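Local atomic coordinates of putative hemoglobin-like oxygen-binding protein (Pseudoalteromonas haloplanktis, PDB entry 4UUR), a protein that is a cold-adapted group II truncated hemoglobin that binds heme and probably binds or carries oxygen in an Antarctic marine bacterium. Residues K22-G30 with E120-L130; R66-S74 with L82-L92. One frame throughout, in Å; residues are numbered along the deposited sequence.

Contact 1: residues K22-G30 with E120-L130; sequences KTPYEILGG and EVDNPLLREGL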
loop_
_atom_site.group_PDB
_atom_site.type_symbol
_atom_site.label_atom_id
_atom_site.label_comp_id
_atom_site.label_asym_id
_atom_site.label_seq_id
_atom_site.Cartn_x
_atom_site.Cartn_y
_atom_site.Cartn_z
ATOM N N LYS A 22 1.557 3.218 21.548
ATOM C CA LYS A 22 2.290 3.872 20.411
ATOM C C LYS A 22 1.666 3.387 19.104
ATOM O O LYS A 22 1.358 2.206 18.967
ATOM C CB LYS A 22 3.796 3.561 20.447
ATOM C CG LYS A 22 4.641 4.639 21.123
ATOM C CD LYS A 22 6.130 4.530 20.780
ATOM C CE LYS A 22 6.907 5.836 21.063
ATOM N NZ LYS A 22 6.614 7.020 20.178
ATOM N N THR A 23 1.444 4.294 18.163
ATOM C CA THR A 23 0.874 3.943 16.850
ATOM C C THR A 23 1.931 3.420 15.877
ATOM O O THR A 23 3.129 3.718 16.031
ATOM C CB THR A 23 0.209 5.162 16.194
ATOM O OG1 THR A 23 1.180 6.185 15.942
ATOM C CG2 THR A 23 -0.887 5.725 17.104
ATOM N N PRO A 24 1.497 2.640 14.863
ATOM C CA PRO A 24 2.383 2.218 13.785
ATOM C C PRO A 24 3.141 3.392 13.178
ATOM O O PRO A 24 4.348 3.311 12.953
ATOM C CB PRO A 24 1.412 1.589 12.785
ATOM C CG PRO A 24 0.395 0.959 13.658
ATOM C CD PRO A 24 0.176 1.997 14.739
ATOM N N TYR A 25 2.449 4.496 12.957
ATOM C CA TYR A 25 3.085 5.708 12.469
ATOM C C TYR A 25 4.231 6.098 13.359
ATOM O O TYR A 25 5.313 6.444 12.869
ATOM C CB TYR A 25 2.072 6.821 12.432
ATOM C CG TYR A 25 2.546 8.113 11.832
ATOM C CD1 TYR A 25 2.597 8.261 10.454
ATOM C CD2 TYR A 25 2.876 9.202 12.632
ATOM C CE1 TYR A 25 2.996 9.441 9.874
ATOM C CE2 TYR A 25 3.281 10.398 12.063
ATOM C CZ TYR A 25 3.335 10.509 10.687
ATOM O OH TYR A 25 3.754 11.662 10.084
ATOM N N GLU A 26 4.011 6.052 14.673
ATOM C CA GLU A 26 5.053 6.511 15.613
ATOM C C GLU A 26 6.254 5.557 15.604
ATOM O O GLU A 26 7.376 6.001 15.463
ATOM C CB GLU A 26 4.502 6.680 17.042
ATOM C CG GLU A 26 3.557 7.878 17.232
ATOM C CD GLU A 26 2.775 7.839 18.571
ATOM O OE1 GLU A 26 2.079 6.824 18.896
ATOM O OE2 GLU A 26 2.854 8.859 19.309
ATOM N N ILE A 27 5.974 4.265 15.715
ATOM C CA ILE A 27 6.960 3.223 15.729
ATOM C C ILE A 27 7.847 3.251 14.474
ATOM O O ILE A 27 9.049 3.114 14.572
ATOM C CB ILE A 27 6.266 1.847 15.857
ATOM C CG1 ILE A 27 5.570 1.742 17.215
ATOM C CG2 ILE A 27 7.266 0.695 15.687
ATOM C CD1 ILE A 27 4.690 0.524 17.349
ATOM N N LEU A 28 7.243 3.461 13.300
ATOM C CA LEU A 28 7.968 3.549 12.018
ATOM C C LEU A 28 8.672 4.882 11.734
ATOM O O LEU A 28 9.200 5.048 10.647
ATOM C CB LEU A 28 7.006 3.271 10.868
ATOM C CG LEU A 28 6.320 1.913 10.963
ATOM C CD1 LEU A 28 5.054 1.967 10.145
ATOM C CD2 LEU A 28 7.232 0.780 10.509
ATOM N N GLY A 29 8.682 5.831 12.677
ATOM C CA GLY A 29 9.424 7.097 12.493
ATOM C C GLY A 29 8.621 8.206 11.862
ATOM O O GLY A 29 9.189 9.177 11.376
ATOM N N GLY A 30 7.296 8.063 11.847
ATOM C CA GLY A 30 6.425 9.073 11.280
ATOM C C GLY A 30 6.419 9.180 9.751
ATOM O O GLY A 30 6.350 8.169 9.033
ATOM N N GLU A 120 11.362 -2.537 5.687
ATOM C CA GLU A 120 11.131 -1.176 6.277
ATOM C C GLU A 120 10.778 -1.231 7.729
ATOM O O GLU A 120 10.905 -0.242 8.428
ATOM C CB GLU A 120 10.033 -0.376 5.519
ATOM C CG GLU A 120 10.400 -0.023 4.078
ATOM C CD GLU A 120 11.589 0.955 3.972
ATOM O OE1 GLU A 120 11.723 1.856 4.841
ATOM O OE2 GLU A 120 12.397 0.851 3.017
ATOM N N VAL A 121 10.282 -2.372 8.184
ATOM C CA VAL A 121 9.778 -2.470 9.542
ATOM C C VAL A 121 10.680 -3.402 10.350
ATOM O O VAL A 121 10.675 -4.634 10.157
ATOM C CB VAL A 121 8.335 -2.962 9.579
ATOM C CG1 VAL A 121 7.734 -2.772 10.986
ATOM C CG2 VAL A 121 7.483 -2.243 8.542
ATOM N N ASP A 122 11.446 -2.811 11.250
ATOM C CA ASP A 122 12.403 -3.580 12.030
ATOM C C ASP A 122 11.776 -4.268 13.260
ATOM O O ASP A 122 12.230 -5.354 13.615
ATOM C CB ASP A 122 13.667 -2.787 12.359
ATOM C CG ASP A 122 13.402 -1.563 13.181
ATOM O OD1 ASP A 122 12.523 -1.608 14.062
ATOM O OD2 ASP A 122 14.106 -0.554 12.951
ATOM N N ASN A 123 10.733 -3.683 13.860
ATOM C CA ASN A 123 9.906 -4.371 14.867
ATOM C C ASN A 123 9.199 -5.608 14.300
ATOM O O ASN A 123 8.324 -5.455 13.455
ATOM C CB ASN A 123 8.833 -3.400 15.337
ATOM C CG ASN A 123 8.067 -3.896 16.534
ATOM O OD1 ASN A 123 7.717 -5.049 16.632
ATOM N ND2 ASN A 123 7.807 -3.001 17.452
ATOM N N PRO A 124 9.537 -6.834 14.753
ATOM C CA PRO A 124 8.886 -7.986 14.074
ATOM C C PRO A 124 7.420 -8.177 14.431
ATOM O O PRO A 124 6.695 -8.827 13.709
ATOM C CB PRO A 124 9.717 -9.182 14.515
ATOM C CG PRO A 124 11.007 -8.580 14.947
ATOM C CD PRO A 124 10.662 -7.283 15.580
ATOM N N LEU A 125 6.964 -7.583 15.525
ATOM C CA LEU A 125 5.558 -7.728 15.898
ATOM C C LEU A 125 4.711 -6.833 14.992
ATOM O O LEU A 125 3.833 -7.325 14.267
ATOM C CB LEU A 125 5.361 -7.405 17.384
ATOM C CG LEU A 125 6.072 -8.362 18.368
ATOM C CD1 LEU A 125 5.674 -8.034 19.798
ATOM C CD2 LEU A 125 5.793 -9.840 18.045
ATOM N N LEU A 126 5.007 -5.529 15.009
ATOM C CA LEU A 126 4.403 -4.563 14.075
ATOM C C LEU A 126 4.420 -5.082 12.612
ATOM O O LEU A 126 3.408 -4.998 11.886
ATOM C CB LEU A 126 5.103 -3.211 14.180
ATOM C CG LEU A 126 4.445 -2.064 13.429
ATOM C CD1 LEU A 126 3.032 -1.777 13.879
ATOM C CD2 LEU A 126 5.244 -0.814 13.622
ATOM N N ARG A 127 5.527 -5.695 12.215
ATOM C CA ARG A 127 5.667 -6.123 10.841
ATOM C C ARG A 127 4.654 -7.161 10.481
ATOM O O ARG A 127 4.044 -7.062 9.404
ATOM C CB ARG A 127 7.064 -6.620 10.537
ATOM C CG ARG A 127 7.281 -7.115 9.094
ATOM C CD ARG A 127 8.615 -7.880 8.980
ATOM N NE ARG A 127 9.589 -7.199 9.825
ATOM C CZ ARG A 127 10.620 -7.788 10.432
ATOM N NH1 ARG A 127 10.855 -9.065 10.217
ATOM N NH2 ARG A 127 11.414 -7.067 11.249
ATOM N N GLU A 128 4.504 -8.173 11.341
ATOM C CA GLU A 128 3.511 -9.240 11.135
ATOM C C GLU A 128 2.088 -8.677 11.284
ATOM O O GLU A 128 1.173 -9.052 10.552
ATOM C CB GLU A 128 3.748 -10.402 12.118
ATOM C CG GLU A 128 2.844 -11.616 11.933
ATOM C CD GLU A 128 2.941 -12.245 10.549
ATOM O OE1 GLU A 128 4.035 -12.282 9.952
ATOM O OE2 GLU A 128 1.915 -12.720 10.049
ATOM N N GLY A 129 1.903 -7.773 12.228
ATOM C CA GLY A 129 0.634 -7.051 12.313
ATOM C C GLY A 129 0.277 -6.323 11.015
ATOM O O GLY A 129 -0.855 -6.433 10.503
ATOM N N LEU A 130 1.240 -5.606 10.448
ATOM C CA LEU A 130 0.957 -4.839 9.211
ATOM C C LEU A 130 0.695 -5.752 8.028
ATOM O O LEU A 130 -0.215 -5.493 7.248
ATOM C CB LEU A 130 2.051 -3.848 8.898
ATOM C CG LEU A 130 2.165 -2.764 9.959
ATOM C CD1 LEU A 130 3.432 -1.932 9.762
ATOM C CD2 LEU A 130 0.932 -1.870 9.963
#
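Asn123 OD1 is gripped by two backbone amides of the helix it starts, while the same side chain lies against Ile27 of the facing segment. Leu125 N reaches OD1 in the plane of the amide carbonyl at 2.9 Å; Leu126 N comes from well above that plane, at 3.2 Å from Asn123 OD1. With the oxygen committed to this N-cap, the amide is held in one orientation and its other end, ND2, rests 4.1 Å from Ile27 CG2.

The rest of the interface is apolar and centres on Leu126. Its CG stands anti to the backbone N (chi1 -171°), which carries the isobutyl group out to Pro24 and Ile27. The two branches divide the work: Leu126 CD1 lies 3.8 Å from Pro24 CG, the side chains crossing at about a right angle, whereas CD2 meets Ile27 CG2 tip to tip at 3.3 Å, tighter than usual van der Waals contact. Leu28 fills the next position. Its CD2 sits in the fork of Val121, 3.6 Å from that residue's CG2 and about as far from CG1, and Leu130 meets its other methyl.

Each backbone is secured within its own segment. Arg127 turns back and grips Val121 O side-on through NE and NH2, the NE bond measuring 2.8 Å from Val121 O, which fixes the turn ahead of the helix. In the other segment, Thr23 and Glu26 form a capping box, and Gly29 closes the short helix in a Schellman motif. Leu77 touches both Pro24 and Leu130, extending the apolar patch. This is consistent with the truncated-hemoglobin form of the globin fold, helix 24-27 probably being the vestigial A helix, packed on the corner between helices G and H and the first turns of H.

Contact 2: residues R66-S74 with L82-L92; sequences RQVFFEFLS and LFVAKHGHPML. With HEM (protoporphyrin IX containing Fe), chain C.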
loop_
_atom_site.group_PDB
_atom_site.type_symbol
_atom_site.label_atom_id
_atom_site.label_comp_id
_atom_site.label_asym_id
_atom_site.label_seq_id
_atom_site.Cartn_x
_atom_site.Cartn_y
_atom_site.Cartn_z
ATOM N N ARG A 66 2.444 7.606 -6.028
ATOM C CA ARG A 66 3.393 7.531 -4.939
ATOM C C ARG A 66 2.953 8.467 -3.780
ATOM O O ARG A 66 2.868 8.034 -2.609
ATOM C CB ARG A 66 4.783 7.900 -5.401
ATOM C CG ARG A 66 5.468 6.804 -6.167
ATOM C CD ARG A 66 6.828 7.286 -6.672
ATOM N NE ARG A 66 7.538 6.257 -7.429
ATOM C CZ ARG A 66 8.307 5.276 -6.920
ATOM N NH1 ARG A 66 8.520 5.129 -5.623
ATOM N NH2 ARG A 66 8.885 4.429 -7.720
ATOM N N GLN A 67 2.668 9.720 -4.136
ATOM C CA GLN A 67 2.274 10.767 -3.197
ATOM C C GLN A 67 0.923 10.441 -2.559
ATOM O O GLN A 67 0.763 10.480 -1.345
ATOM C CB GLN A 67 2.228 12.111 -3.930
ATOM C CG GLN A 67 1.646 13.306 -3.164
ATOM C CD GLN A 67 2.386 13.612 -1.875
ATOM O OE1 GLN A 67 3.630 13.647 -1.827
ATOM N NE2 GLN A 67 1.624 13.827 -0.810
ATOM N N VAL A 68 -0.052 10.071 -3.373
ATOM C CA VAL A 68 -1.379 9.725 -2.847
ATOM C C VAL A 68 -1.319 8.552 -1.895
ATOM O O VAL A 68 -1.886 8.611 -0.819
ATOM C CB VAL A 68 -2.378 9.431 -3.977
ATOM C CG1 VAL A 68 -3.668 8.830 -3.440
ATOM C CG2 VAL A 68 -2.701 10.722 -4.708
ATOM N N PHE A 69 -0.646 7.465 -2.285
ATOM C CA PHE A 69 -0.539 6.290 -1.408
ATOM C C PHE A 69 0.117 6.687 -0.091
ATOM O O PHE A 69 -0.299 6.218 0.946
ATOM C CB PHE A 69 0.280 5.184 -2.065
ATOM C CG PHE A 69 0.259 3.875 -1.322
ATOM C CD1 PHE A 69 -0.925 3.260 -0.993
ATOM C CD2 PHE A 69 1.414 3.229 -1.022
ATOM C CE1 PHE A 69 -0.961 2.055 -0.308
ATOM C CE2 PHE A 69 1.417 2.004 -0.414
ATOM C CZ PHE A 69 0.225 1.412 -0.041
ATOM N N PHE A 70 1.143 7.529 -0.135
ATOM C CA PHE A 70 1.773 8.040 1.094
ATOM C C PHE A 70 0.752 8.752 1.993
ATOM O O PHE A 70 0.615 8.418 3.189
ATOM C CB PHE A 70 2.905 9.008 0.761
ATOM C CG PHE A 70 3.222 9.978 1.861
ATOM C CD1 PHE A 70 3.785 9.541 3.058
ATOM C CD2 PHE A 70 2.989 11.343 1.693
ATOM C CE1 PHE A 70 4.086 10.441 4.075
ATOM C CE2 PHE A 70 3.280 12.251 2.705
ATOM C CZ PHE A 70 3.818 11.797 3.902
ATOM N N GLU A 71 0.041 9.721 1.400
ATOM C CA GLU A 71 -1.030 10.436 2.071
ATOM C C GLU A 71 -1.951 9.463 2.722
ATOM O O GLU A 71 -2.360 9.675 3.854
ATOM C CB GLU A 71 -1.820 11.311 1.085
ATOM C CG GLU A 71 -1.148 12.630 0.761
ATOM C CD GLU A 71 -1.520 13.195 -0.609
ATOM O OE1 GLU A 71 -2.607 12.929 -1.197
ATOM O OE2 GLU A 71 -0.677 13.919 -1.133
ATOM N N PHE A 72 -2.263 8.363 2.037
ATOM C CA PHE A 72 -3.163 7.364 2.648
ATOM C C PHE A 72 -2.539 6.701 3.842
ATOM O O PHE A 72 -3.181 6.596 4.901
ATOM C CB PHE A 72 -3.623 6.313 1.664
ATOM C CG PHE A 72 -4.292 5.145 2.305
ATOM C CD1 PHE A 72 -5.626 5.217 2.707
ATOM C CD2 PHE A 72 -3.588 3.943 2.491
ATOM C CE1 PHE A 72 -6.241 4.109 3.291
ATOM C CE2 PHE A 72 -4.187 2.847 3.052
ATOM C CZ PHE A 72 -5.518 2.924 3.455
ATOM N N LEU A 73 -1.287 6.282 3.672
ATOM C CA LEU A 73 -0.528 5.609 4.745
ATOM C C LEU A 73 -0.352 6.496 5.979
ATOM O O LEU A 73 -0.469 6.012 7.076
ATOM C CB LEU A 73 0.846 5.118 4.261
ATOM C CG LEU A 73 0.794 3.915 3.345
ATOM C CD1 LEU A 73 2.208 3.501 2.946
ATOM C CD2 LEU A 73 0.036 2.785 3.996
ATOM N N SER A 74 -0.083 7.781 5.812
ATOM C CA SER A 74 0.030 8.621 6.991
ATOM C C SER A 74 -1.188 8.502 7.940
ATOM O O SER A 74 -1.006 8.358 9.128
ATOM C CB SER A 74 0.257 10.072 6.644
ATOM O OG SER A 74 0.043 10.856 7.824
ATOM N N LEU A 82 -3.870 12.643 5.835
ATOM C CA LEU A 82 -3.560 13.542 4.751
ATOM C C LEU A 82 -4.466 13.203 3.574
ATOM O O LEU A 82 -4.793 14.074 2.776
ATOM C CB LEU A 82 -2.096 13.415 4.366
ATOM C CG LEU A 82 -1.129 13.964 5.393
ATOM C CD1 LEU A 82 0.251 13.435 5.096
ATOM C CD2 LEU A 82 -1.114 15.484 5.375
ATOM N N PHE A 83 -4.846 11.932 3.484
ATOM C CA PHE A 83 -5.737 11.429 2.436
ATOM C C PHE A 83 -7.121 11.966 2.677
ATOM O O PHE A 83 -7.616 12.746 1.867
ATOM C CB PHE A 83 -5.788 9.889 2.413
ATOM C CG PHE A 83 -6.545 9.313 1.236
ATOM C CD1 PHE A 83 -7.912 9.121 1.294
ATOM C CD2 PHE A 83 -5.872 8.961 0.062
ATOM C CE1 PHE A 83 -8.599 8.596 0.211
ATOM C CE2 PHE A 83 -6.555 8.431 -1.026
ATOM C CZ PHE A 83 -7.913 8.231 -0.945
ATOM N N VAL A 84 -7.728 11.587 3.799
ATOM C CA VAL A 84 -9.062 12.081 4.121
ATOM C C VAL A 84 -9.154 13.627 4.140
ATOM O O VAL A 84 -10.207 14.168 3.870
ATOM C CB VAL A 84 -9.613 11.534 5.452
ATOM C CG1 VAL A 84 -11.090 11.923 5.601
ATOM C CG2 VAL A 84 -9.479 10.030 5.528
ATOM N N ALA A 85 -8.072 14.330 4.441
ATOM C CA ALA A 85 -8.062 15.785 4.302
ATOM C C ALA A 85 -8.243 16.200 2.851
ATOM O O ALA A 85 -8.974 17.129 2.553
ATOM C CB ALA A 85 -6.762 16.386 4.834
ATOM N N LYS A 86 -7.547 15.537 1.949
ATOM C CA LYS A 86 -7.431 16.035 0.589
ATOM C C LYS A 86 -8.350 15.331 -0.407
ATOM O O LYS A 86 -8.709 15.923 -1.413
ATOM C CB LYS A 86 -5.982 15.902 0.137
ATOM C CG LYS A 86 -5.613 16.702 -1.104
ATOM C CD LYS A 86 -4.105 16.743 -1.305
ATOM C CE LYS A 86 -3.389 17.186 -0.033
ATOM N NZ LYS A 86 -2.144 17.931 -0.347
ATOM N N HIS A 87 -8.719 14.077 -0.142
ATOM C CA HIS A 87 -9.481 13.268 -1.103
ATOM C C HIS A 87 -10.773 12.700 -0.524
ATOM O O HIS A 87 -11.504 12.057 -1.266
ATOM C CB HIS A 87 -8.608 12.097 -1.653
ATOM C CG HIS A 87 -7.260 12.525 -2.170
ATOM N ND1 HIS A 87 -7.070 13.033 -3.439
ATOM C CD2 HIS A 87 -6.041 12.537 -1.580
ATOM C CE1 HIS A 87 -5.798 13.348 -3.607
ATOM N NE2 HIS A 87 -5.151 13.059 -2.493
ATOM N N GLY A 88 -11.062 12.909 0.770
ATOM C CA GLY A 88 -12.236 12.290 1.418
ATOM C C GLY A 88 -11.995 10.867 1.910
ATOM O O GLY A 88 -10.897 10.351 1.798
ATOM N N HIS A 89 -13.023 10.217 2.447
ATOM C CA HIS A 89 -12.885 8.874 3.029
ATOM C C HIS A 89 -12.376 7.791 2.048
ATOM O O HIS A 89 -12.819 7.740 0.910
ATOM C CB HIS A 89 -14.219 8.416 3.639
ATOM C CG HIS A 89 -14.660 9.244 4.809
ATOM N ND1 HIS A 89 -14.133 9.085 6.074
ATOM C CD2 HIS A 89 -15.565 10.249 4.903
ATOM C CE1 HIS A 89 -14.699 9.948 6.899
ATOM N NE2 HIS A 89 -15.571 10.667 6.213
ATOM N N PRO A 90 -11.452 6.915 2.500
ATOM C CA PRO A 90 -10.921 5.765 1.775
ATOM C C PRO A 90 -11.863 4.972 0.858
ATOM O O PRO A 90 -11.598 4.835 -0.334
ATOM C CB PRO A 90 -10.430 4.878 2.905
ATOM C CG PRO A 90 -9.874 5.867 3.872
ATOM C CD PRO A 90 -10.689 7.118 3.742
ATOM N N MET A 91 -12.934 4.418 1.393
ATOM C CA MET A 91 -13.867 3.701 0.544
ATOM C C MET A 91 -13.064 2.869 -0.449
ATOM O O MET A 91 -13.426 2.768 -1.614
ATOM C CB MET A 91 -14.711 4.717 -0.238
ATOM C CG MET A 91 -15.353 5.801 0.616
ATOM S SD MET A 91 -16.952 5.280 1.265
ATOM C CE MET A 91 -18.010 5.416 -0.191
ATOM N N LEU A 92 -11.964 2.291 0.012
ATOM C CA LEU A 92 -11.018 1.661 -0.896
ATOM C C LEU A 92 -11.670 0.661 -1.831
ATOM O O LEU A 92 -11.322 0.643 -3.012
ATOM C CB LEU A 92 -9.882 0.956 -0.152
ATOM C CG LEU A 92 -8.928 1.870 0.621
ATOM C CD1 LEU A 92 -7.709 1.036 1.028
ATOM C CD2 LEU A 92 -8.525 3.114 -0.178
HETATM C CHA HEM C . -5.179 3.223 -6.384
HETATM C CHB HEM C . -4.524 -1.359 -7.896
HETATM C CHC HEM C . -4.983 -2.795 -3.280
HETATM C CHD HEM C . -4.628 1.752 -1.864
HETATM C C1A HEM C . -4.994 2.113 -7.188
HETATM C C2A HEM C . -4.868 2.147 -8.578
HETATM C C3A HEM C . -4.661 0.865 -8.991
HETATM C C4A HEM C . -4.677 0.010 -7.865
HETATM C CMA HEM C . -4.464 0.403 -10.430
HETATM C CAA HEM C . -4.944 3.354 -9.491
HETATM C CBA HEM C . -3.931 4.440 -9.131
HETATM C CGA HEM C . -3.415 5.256 -10.298
HETATM O O1A HEM C . -2.698 4.819 -11.221
HETATM O O2A HEM C . -3.692 6.467 -10.290
HETATM C C1B HEM C . -4.637 -2.156 -6.745
HETATM C C2B HEM C . -4.738 -3.580 -6.753
HETATM C C3B HEM C . -4.880 -3.986 -5.451
HETATM C C4B HEM C . -4.918 -2.753 -4.669
HETATM C CMB HEM C . -4.626 -4.422 -8.012
HETATM C CAB HEM C . -5.054 -5.279 -4.716
HETATM C CBB HEM C . -5.290 -6.390 -5.334
HETATM C C1C HEM C . -4.830 -1.694 -2.447
HETATM C C2C HEM C . -4.688 -1.708 -1.050
HETATM C C3C HEM C . -4.614 -0.392 -0.661
HETATM C C4C HEM C . -4.664 0.397 -1.835
HETATM C CMC HEM C . -4.687 -2.962 -0.188
HETATM C CAC HEM C . -4.424 0.207 0.678
HETATM C CBC HEM C . -4.123 -0.523 1.747
HETATM C C1D HEM C . -4.805 2.462 -3.010
HETATM C C2D HEM C . -4.953 3.915 -2.962
HETATM C C3D HEM C . -5.102 4.312 -4.207
HETATM C C4D HEM C . -5.062 3.105 -5.018
HETATM C CMD HEM C . -4.963 4.834 -1.772
HETATM C CAD HEM C . -5.349 5.735 -4.676
HETATM C CBD HEM C . -6.869 5.846 -4.832
HETATM C CGD HEM C . -7.368 7.244 -5.212
HETATM O O1D HEM C . -6.595 8.161 -5.529
HETATM O O2D HEM C . -8.584 7.524 -5.225
HETATM N NA HEM C . -4.828 0.790 -6.762
HETATM N NB HEM C . -4.745 -1.745 -5.497
HETATM N NC HEM C . -4.779 -0.429 -2.887
HETATM N ND HEM C . -4.821 2.021 -4.248
HETATM FE FE HEM C . -4.797 0.235 -4.841
HETATM O O HOH W 1 -2.609 0.359 -4.902
#
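Helices 66-74 and 83-87 run at 129° to each other with axes 8.9 Å apart at closest approach, and the backbones come nearest where Glu71 faces Leu82 and Phe72 faces Phe83; there Phe83 N makes a weak bond to Glu71 O. The firm polar link is His87 NE2 to Glu71 OE1, 2.9 Å and moderately bent. The oxygen lies in the imidazole plane, met nearly along its C-O axis, and the carboxylate is nearly coplanar with the ring. Lys86 NZ, beyond salt-bridge distance, may favour the charged carboxylate.

On the heme side, Phe72 points its edge at the face of Phe83 in a T-shaped pair, planes at 85°. Phe72 CG is anti to the backbone N (chi1 168°), which swings the ring toward the porphyrin: CE2 lies 3.6 Å from HEM CAC. Leu92 approaches from the opposite direction, its CD1 3.8 Å from Phe72 CZ. Val68 CG1 meets both the Phe83 ring, 3.8 Å from CE2, and HEM O1D. At the far end, Leu82 CD1 packs 3.7 Å from Ser74 CB and obliquely against the Phe70 ring.

Phe83 and His87 touch the heme-binding Arg95, and Leu92 O accepts a hydrogen bond from ND1 of the iron ligand His96. Helix 66-74 and residues 82-92 thus form one wall of a globin heme pocket, with 83-87 probably the extra short helix found between E and F in group II truncated hemoglobins.

In the fold
The two contacts lie about 19 Å apart, centre to centre, in a single all-helical globin domain. Contact 1 joins residues near the start of the modelled chain to helix 124-141, the last one; contact 2, nested within the loop so closed, pairs helix 63-76 with 83-87 and the approach to helix 92-95. They meet where Tyr25 CD1 packs 3.8 Å from Ser74 O, and Leu77, just past helix 63-76, bonds to the Tyr25 backbone. Helix 124-141 also serves both, since Leu137 and Met141 touch Leu92. Contact 2 lines the heme pocket, while contact 1 ties the start of the modelled chain to the beginning of its last helix, away from the heme-binding residues.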